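Local coordinates for protein 5-formaminoimidazole-4-carboxamide-1-(beta)-D-ribofuranosyl 5'-monophosphate synthetase (Methanocaldococcus jannaschii, PDB 2R7M) that catalyses the ATP- and formate-dependent, folate-independent formylation of the purine intermediate AICAR to FAICAR, a step of IMP biosynthesis, at residues 138-143 / 200-205; 153-158 / 194-199; 294-299 / 306-311. All coordinates share one frame; numbering follows the deposited sequence.

Interaction 1: residues 138-143 / 200-205; sequences RVPKKY and EYVVGT. With AMP (adenosine monophosphate), chain E.
Glu-200 N donates to Lys-141 O at 2.8 Å, nearly straight (170°). This is the edge of the antiparallel sheet in the ATP-grasp fold, at the point where strand 197-200 runs out into the connection toward strand 205-214. The return bond comes from a side chain, not from the main chain: Lys-141 N points at Glu-200 OE1, 3.0 Å away, and uses the anti lone pair of that oxygen, the one turned from its partner oxygen. The carboxylate gets there because the Glu-200 chain is stretched out, with CG opposite the backbone N (chi1 177°). Glu-200 thus grips both polar atoms of the Lys-141 main chain. The ammonium of Lys-141 lies near the same carboxylate but beyond salt-bridge range; its chain is bent instead toward Tyr-143 OH, a weak bond, while that hydroxyl is also bonded to Asp-150. The ring of Tyr-143 presents its edge to Glu-200 N, with CE2 3.5 Å from that nitrogen and close to the ring plane.

Beyond Glu-200 the chain reads the adenine of AMP. Val-202 N donates to AMP N1 at 2.8 Å, and AMP N6 makes a weak bond to Glu-200 O, a pair of main-chain contacts that suits the N1 and amino edge of adenine. AMP C2 sits over the centre of one face of the Tyr-201 ring, 3.6 Å above its plane. Tyr-201 also packs on Ile-239 of a second subunit, so the adenine pocket adjoins an assembly interface. Pro-140 also borders the base: its ring leans on Glu-200 O through CB, while Pro-140 CG comes to 3.5 Å from AMP N6.

Interaction 2: residues 153-158 / 194-199; sequences VIVKFP and ANAHIE. With AMP (adenosine monophosphate), chain E.
A single carboxylate oxygen, Glu-199 OE2, is shared by Lys-156 and the bound nucleotide. Lys-156 NZ reaches it in a salt bridge of 3.0 Å, but from well above the carboxylate plane, 62° out of it. AMP N6 donates to the same oxygen at 2.8 Å. The ammonium group is itself divided three ways, since Lys-156 NZ also bonds to AMP O3P and to AMP N7, each at 2.8 Å. The salt bridge therefore ties together the phosphate, the N7 side of the base and its amino group, which is likely to restrain the turning of the ammonium and the carboxylate. Lys-156 spans the distance with its chain extended beyond CG. Glu-199 and Lys-156 rise from the same face; with CG between its backbone N and carbonyl carbon (chi1 56°), the extended Glu-199 chain brings OE2 to the ammonium. Alongside them Ile-154, pointing the same way as Glu-199, sets CG2 against Glu-199 CG and CD1 3.7 Å from AMP N9, giving the purine an apolar floor.

Beneath these side chains, strands 153-156 and 197-199 run antiparallel. Ile-154 with Glu-199 and Lys-156 with His-197 are hydrogen-bonded pairs, each closed by two main-chain bonds, while Val-155 and Ile-198 form the non-hydrogen-bonded pair between them. Val-155 and Ile-198 point to the other face, lying side by side against Phe-175 of helix 172-183. Farther along, Ala-196 CB packs on Phe-157 CE2 at 3.4 Å. One face of the pairing is thus hydrophobic and backed by a helix, while the other carries the charged and apolar groups that receive the nucleotide. Both Lys-156 and Glu-199 belong to the ATP site, and a strand lysine reaching the phosphate and the base N7 is consistent with an ATP-grasp nucleotide pocket.

Interaction 3: residues 294-299 / 306-311; sequences FCLQSL and LVVFEM. With AMP (adenosine monophosphate), chain E.
Phe-309 has CG between its backbone N and carbonyl carbon (chi1 60°), and this swings the ring back over strand 294-299, where Gln-297 O lies 3.3 Å above one face, offset toward the rim. Phe-309 N donates to that same oxygen at 3.0 Å, so Gln-297 O meets both the amide and the ring of one residue. Gln-297 CB adds an off-centre CH-pi contact, and the Leu-299 side chain crosses Phe-309 at about a right angle, with CD1 3.7 Å from Phe-309 CD2. Phe-309 CE1 comes within 3.6 Å of AMP C3'. Cutting Phe-309 back to an alanine removes the ring and is likely to open a gap between Leu-299 and the AMP ribose, leaving both without this packing. Gln-297 N bonds to Glu-310 O, so two consecutive residues stand against the single Gln-297, a classic beta bulge. Gln-297 and Glu-310 point the same way and probably contribute to binding the magnesium or manganese ion. Past the bulge, Leu-299 and Val-307 exchange two main-chain bonds. The hairpin ends a five-stranded antiparallel sheet: strand 205-214 pairs with strand 292-300 on its other side, while helix 268-285 packs against Phe-294, Leu-306 and Val-308.

All three contacts touch the same AMP. Interactions 1 and 2 reach the same antiparallel sheet, in which strand 197-200 lies between 142-143 and 153-156; a probable hydrogen bond from Tyr-143 N to Ile-198 O connects them. Interaction 3 is a hairpin of the larger sheet; it joins interaction 1 through a probable bond from Val-308 N to Arg-138 O and only brushes interaction 2 by packing. Interaction 1 is partly buried, with an exposed lysine beside it, and relies on main-chain and carboxylate bonds. The other two are buried: interaction 2 couples a charged nucleotide-binding face to an apolar one, whereas interaction 3, nearest the chain's centre, joins main-chain hairpin bonds to largely apolar packing, with the predicted metal ligands at its bulge.

Interaction 1: residues 138-143 / 200-205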
loop_
_atom_site.group_PDB
_atom_site.type_symbol
_atom_site.label_atom_id
_atom_site.label_comp_id
_atom_site.label_asym_id
_atom_site.label_seq_id
_atom_site.Cartn_x
_atom_site.Cartn_y
_atom_site.Cartn_z
ATOM N N ARG A 138 -1.835 32.604 -25.095
ATOM C CA ARG A 138 -2.657 32.542 -26.297
ATOM C C ARG A 138 -4.129 32.374 -25.955
ATOM O O ARG A 138 -4.501 31.489 -25.187
ATOM C CB ARG A 138 -2.215 31.398 -27.199
ATOM C CG ARG A 138 -0.830 31.576 -27.771
ATOM C CD ARG A 138 -0.507 30.458 -28.748
ATOM N NE ARG A 138 0.846 30.582 -29.287
ATOM C CZ ARG A 138 1.872 29.815 -28.923
ATOM N NH1 ARG A 138 1.701 28.855 -28.019
ATOM N NH2 ARG A 138 3.070 29.999 -29.471
ATOM N N VAL A 139 -4.956 33.244 -26.528
ATOM C CA VAL A 139 -6.404 33.212 -26.348
ATOM C C VAL A 139 -7.081 33.299 -27.723
ATOM O O VAL A 139 -6.443 33.686 -28.708
ATOM C CB VAL A 139 -6.876 34.376 -25.453
ATOM C CG1 VAL A 139 -6.385 34.185 -24.027
ATOM C CG2 VAL A 139 -6.392 35.706 -26.011
ATOM N N PRO A 140 -8.362 32.907 -27.811
ATOM C CA PRO A 140 -9.075 33.096 -29.081
ATOM C C PRO A 140 -9.128 34.573 -29.491
ATOM O O PRO A 140 -9.220 35.454 -28.631
ATOM C CB PRO A 140 -10.485 32.607 -28.763
ATOM C CG PRO A 140 -10.313 31.687 -27.604
ATOM C CD PRO A 140 -9.221 32.291 -26.790
ATOM N N LYS A 141 -9.054 34.841 -30.790
ATOM C CA LYS A 141 -9.201 36.207 -31.294
ATOM C C LYS A 141 -10.610 36.717 -30.987
ATOM O O LYS A 141 -11.586 35.988 -31.152
ATOM C CB LYS A 141 -8.900 36.248 -32.793
ATOM C CG LYS A 141 -8.827 37.633 -33.399
ATOM C CD LYS A 141 -7.660 37.745 -34.383
ATOM C CE LYS A 141 -7.300 36.402 -35.023
ATOM N NZ LYS A 141 -8.308 35.901 -36.008
ATOM N N LYS A 142 -10.716 37.951 -30.504
ATOM C CA LYS A 142 -12.019 38.521 -30.141
ATOM C C LYS A 142 -12.635 39.332 -31.285
ATOM O O LYS A 142 -11.915 39.870 -32.124
ATOM C CB LYS A 142 -11.901 39.394 -28.891
ATOM C CG LYS A 142 -11.352 38.666 -27.669
ATOM C CD LYS A 142 -12.156 37.406 -27.349
ATOM C CE LYS A 142 -11.670 36.734 -26.067
ATOM N NZ LYS A 142 -10.235 36.337 -26.134
ATOM N N TYR A 143 -13.964 39.413 -31.306
ATOM C CA TYR A 143 -14.686 40.172 -32.336
ATOM C C TYR A 143 -15.676 41.166 -31.734
ATOM O O TYR A 143 -16.600 40.786 -31.005
ATOM C CB TYR A 143 -15.394 39.229 -33.319
ATOM C CG TYR A 143 -14.425 38.401 -34.126
ATOM C CD1 TYR A 143 -14.016 38.811 -35.390
ATOM C CD2 TYR A 143 -13.893 37.219 -33.613
ATOM C CE1 TYR A 143 -13.112 38.060 -36.127
ATOM C CE2 TYR A 143 -12.993 36.468 -34.334
ATOM C CZ TYR A 143 -12.604 36.887 -35.590
ATOM O OH TYR A 143 -11.704 36.132 -36.308
ATOM N N GLU A 200 -12.994 33.811 -32.107
ATOM C CA GLU A 200 -12.456 32.783 -32.970
ATOM C C GLU A 200 -12.853 31.385 -32.495
ATOM O O GLU A 200 -12.730 31.068 -31.314
ATOM C CB GLU A 200 -10.936 32.915 -32.974
ATOM C CG GLU A 200 -10.219 31.868 -33.769
ATOM C CD GLU A 200 -8.727 32.002 -33.657
ATOM O OE1 GLU A 200 -8.255 32.840 -32.847
ATOM O OE2 GLU A 200 -8.023 31.269 -34.386
ATOM N N TYR A 201 -13.336 30.552 -33.411
ATOM C CA TYR A 201 -13.576 29.146 -33.110
ATOM C C TYR A 201 -12.238 28.424 -33.250
ATOM O O TYR A 201 -11.687 28.328 -34.352
ATOM C CB TYR A 201 -14.624 28.533 -34.053
ATOM C CG TYR A 201 -15.072 27.153 -33.614
ATOM C CD1 TYR A 201 -16.225 26.987 -32.854
ATOM C CD2 TYR A 201 -14.322 26.017 -33.925
ATOM C CE1 TYR A 201 -16.629 25.726 -32.422
ATOM C CE2 TYR A 201 -14.719 24.753 -33.492
ATOM C CZ TYR A 201 -15.868 24.616 -32.741
ATOM O OH TYR A 201 -16.275 23.365 -32.315
ATOM N N VAL A 202 -11.689 27.956 -32.131
ATOM C CA VAL A 202 -10.435 27.205 -32.182
ATOM C C VAL A 202 -10.732 25.728 -32.440
ATOM O O VAL A 202 -11.502 25.101 -31.714
ATOM C CB VAL A 202 -9.560 27.404 -30.911
ATOM C CG1 VAL A 202 -8.278 26.579 -31.004
ATOM C CG2 VAL A 202 -9.212 28.892 -30.723
ATOM N N VAL A 203 -10.135 25.198 -33.500
ATOM C CA VAL A 203 -10.324 23.805 -33.896
ATOM C C VAL A 203 -9.141 22.969 -33.401
ATOM O O VAL A 203 -8.008 23.126 -33.867
ATOM C CB VAL A 203 -10.468 23.673 -35.436
ATOM C CG1 VAL A 203 -10.767 22.232 -35.833
ATOM C CG2 VAL A 203 -11.549 24.624 -35.960
ATOM N N GLY A 204 -9.395 22.091 -32.438
ATOM C CA GLY A 204 -8.303 21.342 -31.839
ATOM C C GLY A 204 -8.721 20.407 -30.725
ATOM O O GLY A 204 -9.906 20.182 -30.484
ATOM N N THR A 205 -7.728 19.853 -30.045
ATOM C CA THR A 205 -7.976 18.918 -28.971
ATOM C C THR A 205 -8.057 19.627 -27.594
ATOM O O THR A 205 -7.209 20.443 -27.253
ATOM C CB THR A 205 -6.931 17.794 -29.003
ATOM O OG1 THR A 205 -5.652 18.339 -29.321
ATOM C CG2 THR A 205 -7.280 16.767 -30.064
HETATM P P AMP E . -17.203 28.060 -22.091
HETATM O O1P AMP E . -16.465 27.352 -20.981
HETATM O O2P AMP E . -18.661 28.315 -21.832
HETATM O O3P AMP E . -16.404 29.194 -22.687
HETATM O "O5'" AMP E . -17.255 27.028 -23.319
HETATM C "C5'" AMP E . -18.200 25.970 -23.367
HETATM C "C4'" AMP E . -17.647 24.991 -24.386
HETATM O "O4'" AMP E . -17.664 25.583 -25.693
HETATM C "C3'" AMP E . -16.182 24.674 -24.113
HETATM O "O3'" AMP E . -15.989 23.614 -23.168
HETATM C "C2'" AMP E . -15.662 24.325 -25.493
HETATM O "O2'" AMP E . -15.860 22.936 -25.760
HETATM C "C1'" AMP E . -16.513 25.181 -26.432
HETATM N N9 AMP E . -15.711 26.381 -26.745
HETATM C C8 AMP E . -15.566 27.447 -25.932
HETATM N N7 AMP E . -14.741 28.371 -26.477
HETATM C C5 AMP E . -14.353 27.897 -27.680
HETATM C C6 AMP E . -13.504 28.384 -28.787
HETATM N N6 AMP E . -12.873 29.579 -28.706
HETATM N N1 AMP E . -13.351 27.579 -29.858
HETATM C C2 AMP E . -13.957 26.376 -29.940
HETATM N N3 AMP E . -14.752 25.876 -28.978
HETATM C C4 AMP E . -14.979 26.574 -27.842
#

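Interaction 2: residues 153-158 / 194-199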
loop_
_atom_site.group_PDB
_atom_site.type_symbol
_atom_site.label_atom_id
_atom_site.label_comp_id
_atom_site.label_asym_id
_atom_site.label_seq_id
_atom_site.Cartn_x
_atom_site.Cartn_y
_atom_site.Cartn_z
ATOM N N VAL A 153 -16.566 31.413 -36.060
ATOM C CA VAL A 153 -16.526 31.955 -34.717
ATOM C C VAL A 153 -17.477 31.159 -33.851
ATOM O O VAL A 153 -18.343 30.439 -34.362
ATOM C CB VAL A 153 -16.954 33.454 -34.654
ATOM C CG1 VAL A 153 -15.966 34.351 -35.398
ATOM C CG2 VAL A 153 -18.363 33.639 -35.175
ATOM N N ILE A 154 -17.316 31.280 -32.539
ATOM C CA ILE A 154 -18.304 30.737 -31.625
ATOM C C ILE A 154 -18.855 31.924 -30.861
ATOM O O ILE A 154 -18.118 32.861 -30.559
ATOM C CB ILE A 154 -17.694 29.674 -30.657
ATOM C CG1 ILE A 154 -18.784 29.045 -29.780
ATOM C CG2 ILE A 154 -16.571 30.292 -29.820
ATOM C CD1 ILE A 154 -18.279 27.942 -28.853
ATOM N N VAL A 155 -20.146 31.900 -30.559
ATOM C CA VAL A 155 -20.758 33.056 -29.913
ATOM C C VAL A 155 -21.376 32.685 -28.575
ATOM O O VAL A 155 -22.262 31.836 -28.508
ATOM C CB VAL A 155 -21.828 33.733 -30.814
ATOM C CG1 VAL A 155 -22.274 35.048 -30.192
ATOM C CG2 VAL A 155 -21.275 33.962 -32.209
ATOM N N LYS A 156 -20.913 33.351 -27.519
ATOM C CA LYS A 156 -21.330 33.037 -26.158
ATOM C C LYS A 156 -22.146 34.166 -25.524
ATOM O O LYS A 156 -21.870 35.347 -25.739
ATOM C CB LYS A 156 -20.104 32.738 -25.288
ATOM C CG LYS A 156 -19.080 31.830 -25.941
ATOM C CD LYS A 156 -17.817 31.740 -25.103
ATOM C CE LYS A 156 -16.972 30.550 -25.521
ATOM N NZ LYS A 156 -15.582 30.622 -24.972
ATOM N N PHE A 157 -23.147 33.783 -24.737
ATOM C CA PHE A 157 -23.963 34.728 -23.985
ATOM C C PHE A 157 -23.997 34.288 -22.524
ATOM O O PHE A 157 -24.354 33.144 -22.233
ATOM C CB PHE A 157 -25.387 34.779 -24.550
ATOM C CG PHE A 157 -25.450 34.690 -26.049
ATOM C CD1 PHE A 157 -25.454 33.458 -26.685
ATOM C CD2 PHE A 157 -25.505 35.838 -26.825
ATOM C CE1 PHE A 157 -25.505 33.369 -28.067
ATOM C CE2 PHE A 157 -25.560 35.757 -28.208
ATOM C CZ PHE A 157 -25.559 34.521 -28.829
ATOM N N PRO A 158 -23.605 35.187 -21.601
ATOM C CA PRO A 158 -23.594 34.927 -20.156
ATOM C C PRO A 158 -24.942 34.442 -19.619
ATOM O O PRO A 158 -24.998 33.447 -18.890
ATOM C CB PRO A 158 -23.256 36.295 -19.560
ATOM C CG PRO A 158 -22.476 36.976 -20.627
ATOM C CD PRO A 158 -23.117 36.543 -21.913
ATOM N N ALA A 194 -27.711 41.367 -27.482
ATOM C CA ALA A 194 -27.213 42.740 -27.446
ATOM C C ALA A 194 -25.830 42.792 -26.803
ATOM O O ALA A 194 -25.110 43.783 -26.931
ATOM C CB ALA A 194 -28.184 43.640 -26.697
ATOM N N ASN A 195 -25.468 41.714 -26.114
ATOM C CA ASN A 195 -24.176 41.605 -25.450
ATOM C C ASN A 195 -23.440 40.327 -25.854
ATOM O O ASN A 195 -22.655 39.772 -25.079
ATOM C CB ASN A 195 -24.364 41.638 -23.934
ATOM C CG ASN A 195 -25.040 42.912 -23.454
ATOM O OD1 ASN A 195 -24.675 44.016 -23.859
ATOM N ND2 ASN A 195 -26.026 42.761 -22.574
ATOM N N ALA A 196 -23.706 39.868 -27.074
ATOM C CA ALA A 196 -23.107 38.648 -27.597
ATOM C C ALA A 196 -21.590 38.738 -27.593
ATOM O O ALA A 196 -21.016 39.718 -28.072
ATOM C CB ALA A 196 -23.609 38.380 -29.003
ATOM N N HIS A 197 -20.940 37.715 -27.048
ATOM C CA HIS A 197 -19.486 37.641 -27.090
ATOM C C HIS A 197 -19.025 36.700 -28.200
ATOM O O HIS A 197 -19.319 35.506 -28.190
ATOM C CB HIS A 197 -18.913 37.260 -25.722
ATOM C CG HIS A 197 -18.927 38.390 -24.737
ATOM N ND1 HIS A 197 -20.021 38.679 -23.948
ATOM C CD2 HIS A 197 -17.987 39.317 -24.431
ATOM C CE1 HIS A 197 -19.749 39.727 -23.191
ATOM N NE2 HIS A 197 -18.523 40.133 -23.464
ATOM N N ILE A 198 -18.313 37.265 -29.164
ATOM C CA ILE A 198 -17.937 36.560 -30.375
ATOM C C ILE A 198 -16.442 36.354 -30.365
ATOM O O ILE A 198 -15.689 37.304 -30.170
ATOM C CB ILE A 198 -18.307 37.389 -31.633
ATOM C CG1 ILE A 198 -19.799 37.744 -31.634
ATOM C CG2 ILE A 198 -17.915 36.657 -32.918
ATOM C CD1 ILE A 198 -20.155 38.891 -32.563
ATOM N N GLU A 199 -16.003 35.117 -30.569
ATOM C CA GLU A 199 -14.573 34.860 -30.653
ATOM C C GLU A 199 -14.243 33.797 -31.675
ATOM O O GLU A 199 -15.091 32.997 -32.069
ATOM C CB GLU A 199 -13.983 34.490 -29.277
ATOM C CG GLU A 199 -14.654 33.299 -28.571
ATOM C CD GLU A 199 -13.918 32.874 -27.296
ATOM O OE1 GLU A 199 -13.490 33.751 -26.517
ATOM O OE2 GLU A 199 -13.770 31.657 -27.066
HETATM P P AMP E . -17.203 28.060 -22.091
HETATM O O1P AMP E . -16.465 27.352 -20.981
HETATM O O2P AMP E . -18.661 28.315 -21.832
HETATM O O3P AMP E . -16.404 29.194 -22.687
HETATM O "O5'" AMP E . -17.255 27.028 -23.319
HETATM C "C5'" AMP E . -18.200 25.970 -23.367
HETATM C "C4'" AMP E . -17.647 24.991 -24.386
HETATM O "O4'" AMP E . -17.664 25.583 -25.693
HETATM C "C3'" AMP E . -16.182 24.674 -24.113
HETATM O "O3'" AMP E . -15.989 23.614 -23.168
HETATM C "C2'" AMP E . -15.662 24.325 -25.493
HETATM O "O2'" AMP E . -15.860 22.936 -25.760
HETATM C "C1'" AMP E . -16.513 25.181 -26.432
HETATM N N9 AMP E . -15.711 26.381 -26.745
HETATM C C8 AMP E . -15.566 27.447 -25.932
HETATM N N7 AMP E . -14.741 28.371 -26.477
HETATM C C5 AMP E . -14.353 27.897 -27.680
HETATM C C6 AMP E . -13.504 28.384 -28.787
HETATM N N6 AMP E . -12.873 29.579 -28.706
HETATM N N1 AMP E . -13.351 27.579 -29.858
HETATM C C2 AMP E . -13.957 26.376 -29.940
HETATM N N3 AMP E . -14.752 25.876 -28.978
HETATM C C4 AMP E . -14.979 26.574 -27.842
#

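Interaction 3: residues 294-299 / 306-311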
loop_
_atom_site.group_PDB
_atom_site.type_symbol
_atom_site.label_atom_id
_atom_site.label_comp_id
_atom_site.label_asym_id
_atom_site.label_seq_id
_atom_site.Cartn_x
_atom_site.Cartn_y
_atom_site.Cartn_z
ATOM N N PHE A 294 -5.764 25.702 -9.787
ATOM C CA PHE A 294 -6.293 26.481 -10.916
ATOM C C PHE A 294 -6.211 25.696 -12.223
ATOM O O PHE A 294 -5.353 24.822 -12.386
ATOM C CB PHE A 294 -5.640 27.880 -11.038
ATOM C CG PHE A 294 -4.185 27.865 -11.452
ATOM C CD1 PHE A 294 -3.823 28.098 -12.774
ATOM C CD2 PHE A 294 -3.178 27.655 -10.515
ATOM C CE1 PHE A 294 -2.491 28.096 -13.161
ATOM C CE2 PHE A 294 -1.835 27.656 -10.898
ATOM C CZ PHE A 294 -1.493 27.878 -12.219
ATOM N N CYS A 295 -7.128 26.005 -13.137
ATOM C CA CYS A 295 -7.271 25.267 -14.393
ATOM C C CYS A 295 -7.178 26.190 -15.606
ATOM O O CYS A 295 -7.855 27.218 -15.670
ATOM C CB CYS A 295 -8.624 24.548 -14.410
ATOM S SG CYS A 295 -8.954 23.544 -15.871
ATOM N N LEU A 296 -6.339 25.823 -16.565
ATOM C CA LEU A 296 -6.382 26.432 -17.888
ATOM C C LEU A 296 -7.129 25.501 -18.827
ATOM O O LEU A 296 -6.687 24.379 -19.079
ATOM C CB LEU A 296 -4.969 26.703 -18.415
ATOM C CG LEU A 296 -4.214 27.774 -17.625
ATOM C CD1 LEU A 296 -2.885 28.116 -18.299
ATOM C CD2 LEU A 296 -5.077 29.014 -17.440
ATOM N N GLN A 297 -8.273 25.951 -19.325
ATOM C CA GLN A 297 -9.058 25.157 -20.276
ATOM C C GLN A 297 -8.687 25.567 -21.695
ATOM O O GLN A 297 -9.045 26.644 -22.163
ATOM C CB GLN A 297 -10.541 25.351 -20.014
ATOM C CG GLN A 297 -10.894 25.050 -18.576
ATOM C CD GLN A 297 -12.072 25.841 -18.087
ATOM O OE1 GLN A 297 -11.984 26.549 -17.081
ATOM N NE2 GLN A 297 -13.194 25.726 -18.791
ATOM N N SER A 298 -7.947 24.704 -22.369
ATOM C CA SER A 298 -7.335 25.061 -23.632
ATOM C C SER A 298 -7.703 24.128 -24.787
ATOM O O SER A 298 -8.334 23.083 -24.602
ATOM C CB SER A 298 -5.816 25.120 -23.460
ATOM O OG SER A 298 -5.334 23.898 -22.934
ATOM N N LEU A 299 -7.319 24.533 -25.990
ATOM C CA LEU A 299 -7.495 23.709 -27.164
ATOM C C LEU A 299 -6.161 23.700 -27.871
ATOM O O LEU A 299 -5.523 24.733 -27.998
ATOM C CB LEU A 299 -8.598 24.273 -28.068
ATOM C CG LEU A 299 -10.029 24.102 -27.540
ATOM C CD1 LEU A 299 -10.994 25.149 -28.113
ATOM C CD2 LEU A 299 -10.536 22.677 -27.776
ATOM N N LEU A 306 -1.252 25.525 -27.475
ATOM C CA LEU A 306 -2.403 25.513 -26.594
ATOM C C LEU A 306 -3.015 26.906 -26.515
ATOM O O LEU A 306 -2.350 27.872 -26.158
ATOM C CB LEU A 306 -2.004 25.013 -25.197
ATOM C CG LEU A 306 -1.574 23.539 -25.099
ATOM C CD1 LEU A 306 -0.870 23.273 -23.779
ATOM C CD2 LEU A 306 -2.783 22.626 -25.253
ATOM N N VAL A 307 -4.292 27.001 -26.862
ATOM C CA VAL A 307 -5.013 28.263 -26.803
ATOM C C VAL A 307 -6.051 28.174 -25.692
ATOM O O VAL A 307 -6.877 27.271 -25.682
ATOM C CB VAL A 307 -5.705 28.581 -28.167
ATOM C CG1 VAL A 307 -6.517 29.883 -28.101
ATOM C CG2 VAL A 307 -4.679 28.654 -29.279
ATOM N N VAL A 308 -6.011 29.120 -24.764
ATOM C CA VAL A 308 -6.867 29.084 -23.589
ATOM C C VAL A 308 -8.153 29.902 -23.794
ATOM O O VAL A 308 -8.095 31.102 -24.035
ATOM C CB VAL A 308 -6.089 29.635 -22.358
ATOM C CG1 VAL A 308 -6.910 29.510 -21.083
ATOM C CG2 VAL A 308 -4.763 28.924 -22.227
ATOM N N PHE A 309 -9.307 29.252 -23.674
ATOM C CA PHE A 309 -10.589 29.915 -23.891
ATOM C C PHE A 309 -11.323 30.165 -22.579
ATOM O O PHE A 309 -12.384 30.798 -22.550
ATOM C CB PHE A 309 -11.477 29.087 -24.831
ATOM C CG PHE A 309 -11.793 27.701 -24.318
ATOM C CD1 PHE A 309 -12.829 27.499 -23.417
ATOM C CD2 PHE A 309 -11.065 26.602 -24.754
ATOM C CE1 PHE A 309 -13.122 26.237 -22.946
ATOM C CE2 PHE A 309 -11.357 25.326 -24.286
ATOM C CZ PHE A 309 -12.383 25.147 -23.379
ATOM N N GLU A 310 -10.755 29.660 -21.494
ATOM C CA GLU A 310 -11.388 29.752 -20.193
ATOM C C GLU A 310 -10.350 29.434 -19.121
ATOM O O GLU A 310 -9.301 28.855 -19.402
ATOM C CB GLU A 310 -12.571 28.781 -20.127
ATOM C CG GLU A 310 -13.570 29.038 -19.007
ATOM C CD GLU A 310 -14.195 30.422 -19.070
ATOM O OE1 GLU A 310 -14.400 31.030 -17.994
ATOM O OE2 GLU A 310 -14.483 30.904 -20.190
ATOM N N MET A 311 -10.634 29.846 -17.895
ATOM C CA MET A 311 -9.786 29.512 -16.767
ATOM C C MET A 311 -10.626 29.517 -15.508
ATOM O O MET A 311 -11.689 30.139 -15.464
ATOM C CB MET A 311 -8.621 30.496 -16.632
ATOM C CG MET A 311 -9.022 31.862 -16.105
ATOM S SD MET A 311 -7.717 32.667 -15.155
ATOM C CE MET A 311 -7.863 31.825 -13.589
HETATM P P AMP E . -17.203 28.060 -22.091
HETATM O O1P AMP E . -16.465 27.352 -20.981
HETATM O O2P AMP E . -18.661 28.315 -21.832
HETATM O O3P AMP E . -16.404 29.194 -22.687
HETATM O "O5'" AMP E . -17.255 27.028 -23.319
HETATM C "C5'" AMP E . -18.200 25.970 -23.367
HETATM C "C4'" AMP E . -17.647 24.991 -24.386
HETATM O "O4'" AMP E . -17.664 25.583 -25.693
HETATM C "C3'" AMP E . -16.182 24.674 -24.113
HETATM O "O3'" AMP E . -15.989 23.614 -23.168
HETATM C "C2'" AMP E . -15.662 24.325 -25.493
HETATM O "O2'" AMP E . -15.860 22.936 -25.760
HETATM C "C1'" AMP E . -16.513 25.181 -26.432
HETATM N N9 AMP E . -15.711 26.381 -26.745
HETATM C C8 AMP E . -15.566 27.447 -25.932
HETATM N N7 AMP E . -14.741 28.371 -26.477
HETATM C C5 AMP E . -14.353 27.897 -27.680
HETATM C C6 AMP E . -13.504 28.384 -28.787
HETATM N N6 AMP E . -12.873 29.579 -28.706
HETATM N N1 AMP E . -13.351 27.579 -29.858
HETATM C C2 AMP E . -13.957 26.376 -29.940
HETATM N N3 AMP E . -14.752 25.876 -28.978
HETATM C C4 AMP E . -14.979 26.574 -27.842
#